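Long-range contacts in Exo-arabinanase (Penicillium chrysogenum, PDB 3A72), which probably hydrolyses alpha-1,5-linked arabinan from the chain end, and binds arabinobiose in a central pocket of its six-bladed beta-propeller: residues 201-206 against 222-227; 233-238 against 264-269; 36-41 against 62-67. All coordinates share one frame; numbering follows the deposited sequence.

Interaction 1: residues 201-206 against 222-227; sequences YTDRPG and YEYGSF. With AHR (alpha-L-arabinofuranose), chain B.
In D203 and Y224, which meet across the strand ends, CG of Y224 lies anti to its backbone N (chi1 -179°) and CG of D203 anti to its own carbonyl carbon (chi1 -74°). Carboxylate and phenol ring stand almost perpendicular, and Y224 OH donates to D203 OD2 at 2.7 Å, approaching from above the carboxylate plane. The other oxygen is taken by the loop after the strand: S226 OG gives its proton to D203 OD1, likewise from above the plane, and also meets the backbone N of F228. A water donates to OD1 as well, accepts from F227 N and bonds to T202 OG1, which sits 3.6 Å from F227 CD2 at the ring edge. Beyond this end, strands 204-206 and 222-225 run antiparallel. R204 and G225 form one hydrogen-bonded pair, R204 N reaching G225 O at 2.8 Å with an N-H...O angle of 168°; G206 and E223 form the next. Between them P205 and Y224 are a non-hydrogen-bonded pair, and P205 CB rests 4.1 Å from Y222 CD1. On the R204 and E223 face the hairpin carries sugar. OE2 of E223 accepts from O1 of the chain B arabinofuranose at 2.6 Å, and its OE1 is held by S267 N. R204 NH2 lies 3.0 Å from O3 of that sugar, which sits at the guanidinium edge, in its plane, while NH1 is bonded to N144. G206 has no CB, and its CA passes 3.6 Å from the sugar O2. A buried carboxylate gripped by two hydroxyls and a water thus ties the strand ends together, while R204, G206 and E223 of the same hairpin line the arabinose site.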
loop_
_atom_site.group_PDB
_atom_site.type_symbol
_atom_site.label_atom_id
_atom_site.label_comp_id
_atom_site.label_asym_id
_atom_site.label_seq_id
_atom_site.Cartn_x
_atom_site.Cartn_y
_atom_site.Cartn_z
ATOM N N TYR A 201 8.676 2.652 -23.898
ATOM C CA TYR A 201 9.492 3.266 -22.862
ATOM C C TYR A 201 8.715 4.157 -21.900
ATOM O O TYR A 201 8.949 4.156 -20.691
ATOM C CB TYR A 201 10.647 4.041 -23.542
ATOM C CG TYR A 201 11.516 4.753 -22.480
ATOM C CD1 TYR A 201 12.459 4.020 -21.779
ATOM C CD2 TYR A 201 11.318 6.114 -22.204
ATOM C CE1 TYR A 201 13.221 4.668 -20.811
ATOM C CE2 TYR A 201 12.083 6.733 -21.228
ATOM C CZ TYR A 201 13.030 6.015 -20.548
ATOM O OH TYR A 201 13.791 6.639 -19.571
ATOM N N THR A 202 7.800 4.953 -22.435
ATOM C CA THR A 202 7.054 5.889 -21.641
ATOM C C THR A 202 5.988 5.239 -20.755
ATOM O O THR A 202 5.399 5.965 -19.926
ATOM C CB THR A 202 6.413 6.997 -22.498
ATOM O OG1 THR A 202 5.621 6.364 -23.497
ATOM C CG2 THR A 202 7.474 7.890 -23.159
ATOM N N ASP A 203 5.756 3.949 -20.880
ATOM C CA ASP A 203 4.856 3.270 -19.926
ATOM C C ASP A 203 5.502 3.266 -18.530
ATOM O O ASP A 203 6.698 2.990 -18.362
ATOM C CB ASP A 203 4.554 1.869 -20.374
ATOM C CG ASP A 203 3.606 1.751 -21.546
ATOM O OD1 ASP A 203 3.193 2.787 -22.097
ATOM O OD2 ASP A 203 3.266 0.571 -21.885
ATOM N N ARG A 204 4.658 3.521 -17.541
ATOM C CA ARG A 204 5.063 3.550 -16.132
ATOM C C ARG A 204 3.986 2.820 -15.319
ATOM O O ARG A 204 3.178 3.422 -14.597
ATOM C CB ARG A 204 5.271 5.006 -15.608
ATOM C CG ARG A 204 6.428 5.690 -16.313
ATOM C CD ARG A 204 6.529 7.200 -15.909
ATOM N NE ARG A 204 6.709 7.328 -14.488
ATOM C CZ ARG A 204 7.833 7.187 -13.832
ATOM N NH1 ARG A 204 8.988 7.088 -14.453
ATOM N NH2 ARG A 204 7.782 7.177 -12.524
ATOM N N PRO A 205 3.964 1.479 -15.379
ATOM C CA PRO A 205 3.178 0.725 -14.406
ATOM C C PRO A 205 3.757 0.997 -13.022
ATOM O O PRO A 205 5.000 1.115 -12.868
ATOM C CB PRO A 205 3.369 -0.712 -14.872
ATOM C CG PRO A 205 4.762 -0.727 -15.448
ATOM C CD PRO A 205 4.835 0.583 -16.205
ATOM N N GLY A 206 2.915 1.069 -12.002
ATOM C CA GLY A 206 3.373 1.364 -10.651
ATOM C C GLY A 206 2.362 0.971 -9.612
ATOM O O GLY A 206 1.181 0.732 -9.854
ATOM N N TYR A 222 -2.534 -2.662 -9.933
ATOM C CA TYR A 222 -1.554 -1.605 -10.152
ATOM C C TYR A 222 -2.184 -0.507 -10.987
ATOM O O TYR A 222 -3.227 -0.684 -11.618
ATOM C CB TYR A 222 -0.342 -2.159 -10.851
ATOM C CG TYR A 222 -0.488 -2.871 -12.182
ATOM C CD1 TYR A 222 -0.159 -2.266 -13.377
ATOM C CD2 TYR A 222 -0.917 -4.190 -12.212
ATOM C CE1 TYR A 222 -0.267 -2.939 -14.591
ATOM C CE2 TYR A 222 -0.982 -4.887 -13.414
ATOM C CZ TYR A 222 -0.664 -4.267 -14.591
ATOM O OH TYR A 222 -0.726 -5.011 -15.757
ATOM N N GLU A 223 -1.534 0.683 -10.963
ATOM C CA GLU A 223 -1.847 1.715 -11.946
ATOM C C GLU A 223 -0.983 1.469 -13.159
ATOM O O GLU A 223 0.222 1.185 -13.045
ATOM C CB GLU A 223 -1.655 3.139 -11.391
ATOM C CG GLU A 223 -0.202 3.468 -11.027
ATOM C CD GLU A 223 0.022 4.876 -10.521
ATOM O OE1 GLU A 223 -0.958 5.553 -10.059
ATOM O OE2 GLU A 223 1.210 5.298 -10.578
ATOM N N TYR A 224 -1.553 1.588 -14.344
ATOM C CA TYR A 224 -0.803 1.382 -15.595
ATOM C C TYR A 224 -0.689 2.775 -16.257
ATOM O O TYR A 224 -1.539 3.149 -17.042
ATOM C CB TYR A 224 -1.451 0.303 -16.455
ATOM C CG TYR A 224 -0.750 0.009 -17.743
ATOM C CD1 TYR A 224 0.437 0.591 -18.168
ATOM C CD2 TYR A 224 -1.283 -0.901 -18.625
ATOM C CE1 TYR A 224 1.054 0.309 -19.332
ATOM C CE2 TYR A 224 -0.700 -1.152 -19.872
ATOM C CZ TYR A 224 0.471 -0.545 -20.201
ATOM O OH TYR A 224 0.993 -0.783 -21.444
ATOM N N GLY A 225 0.408 3.477 -15.967
ATOM C CA GLY A 225 0.667 4.741 -16.653
ATOM C C GLY A 225 1.057 4.474 -18.092
ATOM O O GLY A 225 1.992 3.706 -18.388
ATOM N N SER A 226 0.373 5.121 -19.044
ATOM C CA SER A 226 0.685 5.004 -20.446
ATOM C C SER A 226 -0.023 6.112 -21.198
ATOM O O SER A 226 -1.074 6.623 -20.785
ATOM C CB SER A 226 0.223 3.654 -20.984
ATOM O OG SER A 226 0.601 3.412 -22.347
ATOM N N PHE A 227 0.527 6.423 -22.395
ATOM C CA PHE A 227 -0.209 7.164 -23.408
ATOM C C PHE A 227 -1.197 6.280 -24.149
ATOM O O PHE A 227 -2.130 6.802 -24.833
ATOM C CB PHE A 227 0.733 7.800 -24.469
ATOM C CG PHE A 227 1.574 8.949 -23.887
ATOM C CD1 PHE A 227 0.972 10.210 -23.648
ATOM C CD2 PHE A 227 2.929 8.806 -23.584
ATOM C CE1 PHE A 227 1.697 11.269 -23.118
ATOM C CE2 PHE A 227 3.637 9.870 -23.096
ATOM C CZ PHE A 227 3.048 11.095 -22.875
HETATM O O5 AHR B . 5.814 9.643 -6.704
HETATM C C5 AHR B . 6.270 8.288 -7.022
HETATM C C4 AHR B . 5.469 7.786 -8.190
HETATM O O4 AHR B . 4.120 7.578 -7.750
HETATM C C3 AHR B . 5.953 6.434 -8.701
HETATM O O3 AHR B . 6.964 6.630 -9.706
HETATM C C2 AHR B . 4.653 5.823 -9.280
HETATM O O2 AHR B . 4.598 4.403 -9.162
HETATM C C1 AHR B . 3.530 6.526 -8.520
HETATM O O1 AHR B . 2.632 7.199 -9.449
HETATM O O HOH W 1 3.177 5.251 -23.150
HETATM O O HOH W 2 3.394 4.919 -12.267
#

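Interaction 2: residues 233-238 against 264-269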
loop_
_atom_site.group_PDB
_atom_site.type_symbol
_atom_site.label_atom_id
_atom_site.label_comp_id
_atom_site.label_asym_id
_atom_site.label_seq_id
_atom_site.Cartn_x
_atom_site.Cartn_y
_atom_site.Cartn_z
ATOM N N TYR A 233 -1.699 11.123 -21.382
ATOM C CA TYR A 233 -1.270 10.094 -20.395
ATOM C C TYR A 233 -2.398 9.817 -19.447
ATOM O O TYR A 233 -3.111 10.728 -19.044
ATOM C CB TYR A 233 -0.049 10.594 -19.673
ATOM C CG TYR A 233 0.890 9.482 -19.175
ATOM C CD1 TYR A 233 1.772 8.904 -20.094
ATOM C CD2 TYR A 233 0.937 9.067 -17.878
ATOM C CE1 TYR A 233 2.639 7.909 -19.699
ATOM C CE2 TYR A 233 1.801 8.078 -17.500
ATOM C CZ TYR A 233 2.658 7.504 -18.396
ATOM O OH TYR A 233 3.525 6.524 -17.944
ATOM N N SER A 234 -2.518 8.535 -19.005
ATOM C CA SER A 234 -3.472 8.201 -17.975
ATOM C C SER A 234 -2.919 7.031 -17.153
ATOM O O SER A 234 -1.972 6.354 -17.556
ATOM C CB SER A 234 -4.816 7.802 -18.601
ATOM O OG SER A 234 -4.737 6.676 -19.440
ATOM N N PHE A 235 -3.567 6.801 -16.000
ATOM C CA PHE A 235 -3.167 5.772 -15.030
ATOM C C PHE A 235 -4.329 4.852 -14.707
ATOM O O PHE A 235 -4.663 4.653 -13.518
ATOM C CB PHE A 235 -2.632 6.432 -13.751
ATOM C CG PHE A 235 -1.352 7.204 -13.901
ATOM C CD1 PHE A 235 -0.155 6.565 -13.739
ATOM C CD2 PHE A 235 -1.350 8.562 -14.109
ATOM C CE1 PHE A 235 1.079 7.260 -13.796
ATOM C CE2 PHE A 235 -0.161 9.254 -14.198
ATOM C CZ PHE A 235 1.036 8.604 -13.982
ATOM N N PRO A 236 -4.941 4.193 -15.692
ATOM C CA PRO A 236 -6.044 3.248 -15.383
ATOM C C PRO A 236 -5.582 2.111 -14.522
ATOM O O PRO A 236 -4.443 1.630 -14.596
ATOM C CB PRO A 236 -6.439 2.724 -16.756
ATOM C CG PRO A 236 -5.167 2.873 -17.569
ATOM C CD PRO A 236 -4.584 4.190 -17.122
ATOM N N LEU A 237 -6.516 1.608 -13.710
ATOM C CA LEU A 237 -6.227 0.439 -12.893
ATOM C C LEU A 237 -6.276 -0.828 -13.745
ATOM O O LEU A 237 -7.197 -1.053 -14.549
ATOM C CB LEU A 237 -7.214 0.304 -11.729
ATOM C CG LEU A 237 -7.229 1.503 -10.787
ATOM C CD1 LEU A 237 -8.052 1.120 -9.552
ATOM C CD2 LEU A 237 -5.849 2.005 -10.430
ATOM N N TYR A 238 -5.268 -1.679 -13.531
ATOM C CA TYR A 238 -5.127 -2.999 -14.151
ATOM C C TYR A 238 -4.866 -4.008 -13.069
ATOM O O TYR A 238 -4.356 -3.686 -11.993
ATOM C CB TYR A 238 -3.930 -3.028 -15.150
ATOM C CG TYR A 238 -4.257 -2.567 -16.541
ATOM C CD1 TYR A 238 -4.661 -1.275 -16.824
ATOM C CD2 TYR A 238 -4.157 -3.455 -17.600
ATOM C CE1 TYR A 238 -4.953 -0.907 -18.120
ATOM C CE2 TYR A 238 -4.447 -3.092 -18.931
ATOM C CZ TYR A 238 -4.853 -1.811 -19.177
ATOM O OH TYR A 238 -5.139 -1.384 -20.446
ATOM N N PRO A 264 -11.574 4.166 -13.312
ATOM C CA PRO A 264 -10.761 4.535 -12.119
ATOM C C PRO A 264 -9.298 4.689 -12.492
ATOM O O PRO A 264 -8.741 3.907 -13.278
ATOM C CB PRO A 264 -10.976 3.378 -11.161
ATOM C CG PRO A 264 -11.588 2.319 -11.897
ATOM C CD PRO A 264 -12.091 2.798 -13.219
ATOM N N THR A 265 -8.643 5.650 -11.859
ATOM C CA THR A 265 -7.240 5.917 -12.123
ATOM C C THR A 265 -6.466 6.162 -10.843
ATOM O O THR A 265 -6.982 6.747 -9.858
ATOM C CB THR A 265 -7.036 7.118 -13.075
ATOM O OG1 THR A 265 -7.594 8.278 -12.484
ATOM C CG2 THR A 265 -7.650 6.868 -14.434
ATOM N N SER A 266 -5.204 5.756 -10.885
ATOM C CA SER A 266 -4.125 6.015 -9.935
ATOM C C SER A 266 -4.221 5.144 -8.665
ATOM O O SER A 266 -5.307 4.823 -8.151
ATOM C CB SER A 266 -4.026 7.458 -9.534
ATOM O OG SER A 266 -3.707 8.297 -10.641
ATOM N N SER A 267 -3.022 4.807 -8.152
ATOM C CA SER A 267 -2.804 4.392 -6.786
ATOM C C SER A 267 -3.871 3.479 -6.206
ATOM O O SER A 267 -4.597 3.868 -5.285
ATOM C CB SER A 267 -2.604 5.610 -5.890
ATOM O OG SER A 267 -3.777 6.375 -5.700
ATOM N N PRO A 268 -3.949 2.260 -6.691
ATOM C CA PRO A 268 -5.013 1.353 -6.226
ATOM C C PRO A 268 -4.724 0.750 -4.871
ATOM O O PRO A 268 -3.584 0.632 -4.411
ATOM C CB PRO A 268 -4.973 0.235 -7.283
ATOM C CG PRO A 268 -3.506 0.164 -7.671
ATOM C CD PRO A 268 -3.075 1.607 -7.698
ATOM N N TYR A 269 -5.790 0.253 -4.250
ATOM C CA TYR A 269 -5.688 -0.636 -3.107
ATOM C C TYR A 269 -6.755 -1.711 -3.300
ATOM O O TYR A 269 -7.855 -1.403 -3.758
ATOM C CB TYR A 269 -5.844 0.125 -1.766
ATOM C CG TYR A 269 -5.037 -0.567 -0.666
ATOM C CD1 TYR A 269 -3.769 -0.089 -0.345
ATOM C CD2 TYR A 269 -5.485 -1.702 0.009
ATOM C CE1 TYR A 269 -3.004 -0.695 0.620
ATOM C CE2 TYR A 269 -4.703 -2.324 0.946
ATOM C CZ TYR A 269 -3.471 -1.818 1.257
ATOM O OH TYR A 269 -2.639 -2.405 2.194
#
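L237 reaches from its strand into the loop 264-269, its side chain flanked by two prolines. CB points toward the loop, and CG, anti to the carbonyl carbon of L237 (chi1 -59°), passes 3.8 Å from P264 O. There the branches part. CD1 touches P264 CB at 4.0 Å and also reaches P268 CB, whereas CD2 packs 3.7 Å from P268 CB and comes equally near S266 O. The leucine and P268 side chains run past each other in opposite directions, and both methyls meet the same ring carbon, P268 CB. The backbone beside them is pinned at two points. L237 N donates to P264 O over 3.2 Å, and S266 N donates to F235 O at 2.9 Å with an N-H...O angle of 161°. P236 and T265 face each other between these bonds as a single bridge. The same two carbonyls also receive CA-H...O contacts, T265 CA lying 3.2 Å from F235 O, with P236 CA approaching P264 O. F235 turns its ring end away from the loop, although its CB still meets S266 OG at 3.8 Å; the F235 side chain is about 5 Å from a bound arabinofuranose at the nearest atoms. P236 is also backbone-bonded to Y224 of the neighbouring strand 218-225. The contact therefore joins the start of strand 237-242 to the connection leading into the next blade, at strand 269-273. Each carbonyl accepts one N-H and one CA-H, while the apolar leucine methyls meet proline carbons: two backbone hydrogen bonds and leucine-proline packing join the loop to the strand start.

Interaction 3: residues 36-41 against 62-67; sequences LLATWE and KTWNEI. With AHR (alpha-L-arabinofuranose), chain C.
W64 pushes the six-membered end of its indole against the backbone and side chains of strand 36-41. CH2 meets L36 CB at 3.8 Å, and CZ3 sits the same distance from A38 CB, so the ring tip spans two residues whose CB atoms both point toward it. L36 O lies 3.8 Å from CZ3 too, and the carbonyl carbon of L37, between the two, comes up to the ring edge near its plane. At the far end of the ring system NE1 is bonded to G61 O. L37 faces the other way from its neighbours, yet its tip returns to the contact: CD2 touches I67 CD1 at 3.9 Å, the two side chains crossing at about a right angle. No hydrogen bond links the segments, because strand 52-57 runs between them in the sheet; L36 and A38 make their backbone bonds with S57 and Y55. The nearest CA atoms, of L37 and W64, are accordingly 8.8 Å apart. Further along the inner strand, E41 OE2 accepts from O5 of the chain C arabinofuranose at 2.7 Å, and E41 OE2 is also bonded to Q82 N. Strands 36-42 and 65-70, separated by 52-57, belong to one four-stranded antiparallel sheet, a blade of the beta-propeller, and E41 brings this blade into the glycan pocket.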
loop_
_atom_site.group_PDB
_atom_site.type_symbol
_atom_site.label_atom_id
_atom_site.label_comp_id
_atom_site.label_asym_id
_atom_site.label_seq_id
_atom_site.Cartn_x
_atom_site.Cartn_y
_atom_site.Cartn_z
ATOM N N LEU A 36 -5.958 -1.887 15.767
ATOM C CA LEU A 36 -5.638 -1.233 14.505
ATOM C C LEU A 36 -4.454 -0.289 14.689
ATOM O O LEU A 36 -4.430 0.500 15.642
ATOM C CB LEU A 36 -6.827 -0.431 14.026
ATOM C CG LEU A 36 -8.144 -1.063 13.972
ATOM C CD1 LEU A 36 -9.206 -0.112 13.434
ATOM C CD2 LEU A 36 -8.145 -2.349 13.158
ATOM N N LEU A 37 -3.524 -0.349 13.745
ATOM C CA LEU A 37 -2.399 0.589 13.673
ATOM C C LEU A 37 -2.437 1.318 12.362
ATOM O O LEU A 37 -2.786 0.723 11.310
ATOM C CB LEU A 37 -1.066 -0.157 13.782
ATOM C CG LEU A 37 -0.831 -0.993 15.058
ATOM C CD1 LEU A 37 0.528 -1.621 14.974
ATOM C CD2 LEU A 37 -0.948 -0.138 16.262
ATOM N N ALA A 38 -2.064 2.589 12.394
ATOM C CA ALA A 38 -2.036 3.442 11.224
ATOM C C ALA A 38 -0.708 4.197 11.194
ATOM O O ALA A 38 -0.162 4.594 12.220
ATOM C CB ALA A 38 -3.189 4.428 11.245
ATOM N N THR A 39 -0.224 4.426 9.976
ATOM C CA THR A 39 0.940 5.252 9.706
ATOM C C THR A 39 0.757 5.976 8.379
ATOM O O THR A 39 -0.243 5.784 7.649
ATOM C CB THR A 39 2.222 4.398 9.729
ATOM O OG1 THR A 39 3.370 5.254 9.745
ATOM C CG2 THR A 39 2.341 3.515 8.512
ATOM N N TRP A 40 1.687 6.863 8.048
ATOM C CA TRP A 40 1.646 7.738 6.914
ATOM C C TRP A 40 2.991 8.418 6.771
ATOM O O TRP A 40 3.795 8.437 7.703
ATOM C CB TRP A 40 0.517 8.794 7.062
ATOM C CG TRP A 40 0.606 9.590 8.313
ATOM C CD1 TRP A 40 1.297 10.740 8.519
ATOM C CD2 TRP A 40 -0.012 9.263 9.569
ATOM N NE1 TRP A 40 1.102 11.110 9.825
ATOM C CE2 TRP A 40 0.331 10.272 10.511
ATOM C CE3 TRP A 40 -0.866 8.248 10.027
ATOM C CZ2 TRP A 40 -0.082 10.280 11.825
ATOM C CZ3 TRP A 40 -1.297 8.249 11.341
ATOM C CH2 TRP A 40 -0.927 9.273 12.215
ATOM N N GLU A 41 3.239 8.987 5.607
ATOM C CA GLU A 41 4.314 9.929 5.385
ATOM C C GLU A 41 4.024 11.213 6.158
ATOM O O GLU A 41 2.951 11.820 5.984
ATOM C CB GLU A 41 4.441 10.295 3.906
ATOM C CG GLU A 41 4.769 9.108 2.993
ATOM C CD GLU A 41 4.696 9.399 1.517
ATOM O OE1 GLU A 41 4.321 10.543 1.131
ATOM O OE2 GLU A 41 4.959 8.450 0.712
ATOM N N LYS A 62 -12.749 4.256 16.683
ATOM C CA LYS A 62 -13.363 5.441 17.251
ATOM C C LYS A 62 -12.351 6.460 17.765
ATOM O O LYS A 62 -12.589 7.662 17.612
ATOM C CB LYS A 62 -14.347 5.118 18.411
ATOM C CG LYS A 62 -15.629 4.465 17.982
ATOM C CD LYS A 62 -16.608 4.068 19.115
ATOM C CE LYS A 62 -17.859 3.126 18.888
ATOM N NZ LYS A 62 -19.414 2.907 19.247
ATOM N N THR A 63 -11.288 5.977 18.437
ATOM C CA THR A 63 -10.252 6.843 18.982
ATOM C C THR A 63 -8.891 6.293 18.628
ATOM O O THR A 63 -8.704 5.099 18.394
ATOM C CB THR A 63 -10.367 7.024 20.508
ATOM O OG1 THR A 63 -10.150 5.779 21.163
ATOM C CG2 THR A 63 -11.728 7.573 20.901
ATOM N N TRP A 64 -7.940 7.194 18.629
ATOM C CA TRP A 64 -6.556 6.956 18.154
ATOM C C TRP A 64 -5.551 7.628 19.064
ATOM O O TRP A 64 -5.784 8.755 19.547
ATOM C CB TRP A 64 -6.354 7.508 16.711
ATOM C CG TRP A 64 -7.245 6.745 15.760
ATOM C CD1 TRP A 64 -8.548 7.000 15.463
ATOM C CD2 TRP A 64 -6.885 5.574 15.014
ATOM N NE1 TRP A 64 -9.035 6.057 14.581
ATOM C CE2 TRP A 64 -8.039 5.179 14.281
ATOM C CE3 TRP A 64 -5.704 4.818 14.883
ATOM C CZ2 TRP A 64 -8.013 4.066 13.453
ATOM C CZ3 TRP A 64 -5.700 3.712 14.051
ATOM C CH2 TRP A 64 -6.822 3.350 13.350
ATOM N N ASN A 65 -4.421 7.001 19.303
ATOM C CA ASN A 65 -3.336 7.576 20.075
ATOM C C ASN A 65 -2.008 7.150 19.506
ATOM O O ASN A 65 -1.851 5.993 19.111
ATOM C CB ASN A 65 -3.363 7.055 21.544
ATOM C CG ASN A 65 -4.559 7.606 22.288
ATOM O OD1 ASN A 65 -4.540 8.744 22.809
ATOM N ND2 ASN A 65 -5.582 6.820 22.395
ATOM N N GLU A 66 -1.034 8.048 19.492
ATOM C CA GLU A 66 0.325 7.679 19.083
ATOM C C GLU A 66 0.944 6.740 20.106
ATOM O O GLU A 66 0.916 7.026 21.324
ATOM C CB GLU A 66 1.147 8.976 18.931
ATOM C CG GLU A 66 2.535 8.681 18.299
ATOM C CD GLU A 66 3.282 9.917 17.869
ATOM O OE1 GLU A 66 3.285 10.868 18.621
ATOM O OE2 GLU A 66 3.902 10.025 16.793
ATOM N N ILE A 67 1.532 5.654 19.630
ATOM C CA ILE A 67 2.212 4.717 20.496
ATOM C C ILE A 67 3.720 4.645 20.287
ATOM O O ILE A 67 4.434 4.284 21.209
ATOM C CB ILE A 67 1.600 3.310 20.436
ATOM C CG1 ILE A 67 1.672 2.626 19.076
ATOM C CG2 ILE A 67 0.150 3.351 20.911
ATOM C CD1 ILE A 67 1.422 1.113 19.131
HETATM O O5 AHR C . 4.797 8.866 -1.928
HETATM C C5 AHR C . 5.321 10.204 -2.169
HETATM C C4 AHR C . 5.191 10.513 -3.645
HETATM O O4 AHR C . 6.064 9.590 -4.381
HETATM C C3 AHR C . 5.791 11.867 -3.997
HETATM O O3 AHR C . 4.844 12.937 -3.804
HETATM C C2 AHR C . 6.058 11.675 -5.505
HETATM O O2 AHR C . 7.108 12.540 -5.996
HETATM C C1 AHR C . 6.487 10.204 -5.597
#

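How the interactions relate
Along the chain, interaction 3 comes first, then interaction 1, then interaction 2. Interactions 1 and 2 are neighbours, their centres 9 Å apart: strands 218-225 and 237-242 lie side by side in one sheet, and a probable hydrogen bond between T202 O and Y233 OH also joins the two contacts. Interaction 2 goes on to the loop before the following sheet, at strand 269-273. Interaction 3 belongs to another four-stranded sheet on the opposite side of the chain's centre, about 32 Å from interaction 1 and 27 Å from interaction 2, centre to centre. Yet interactions 1 and 3 both contribute residues to the glycan pocket, which distant blades of the propeller therefore build together.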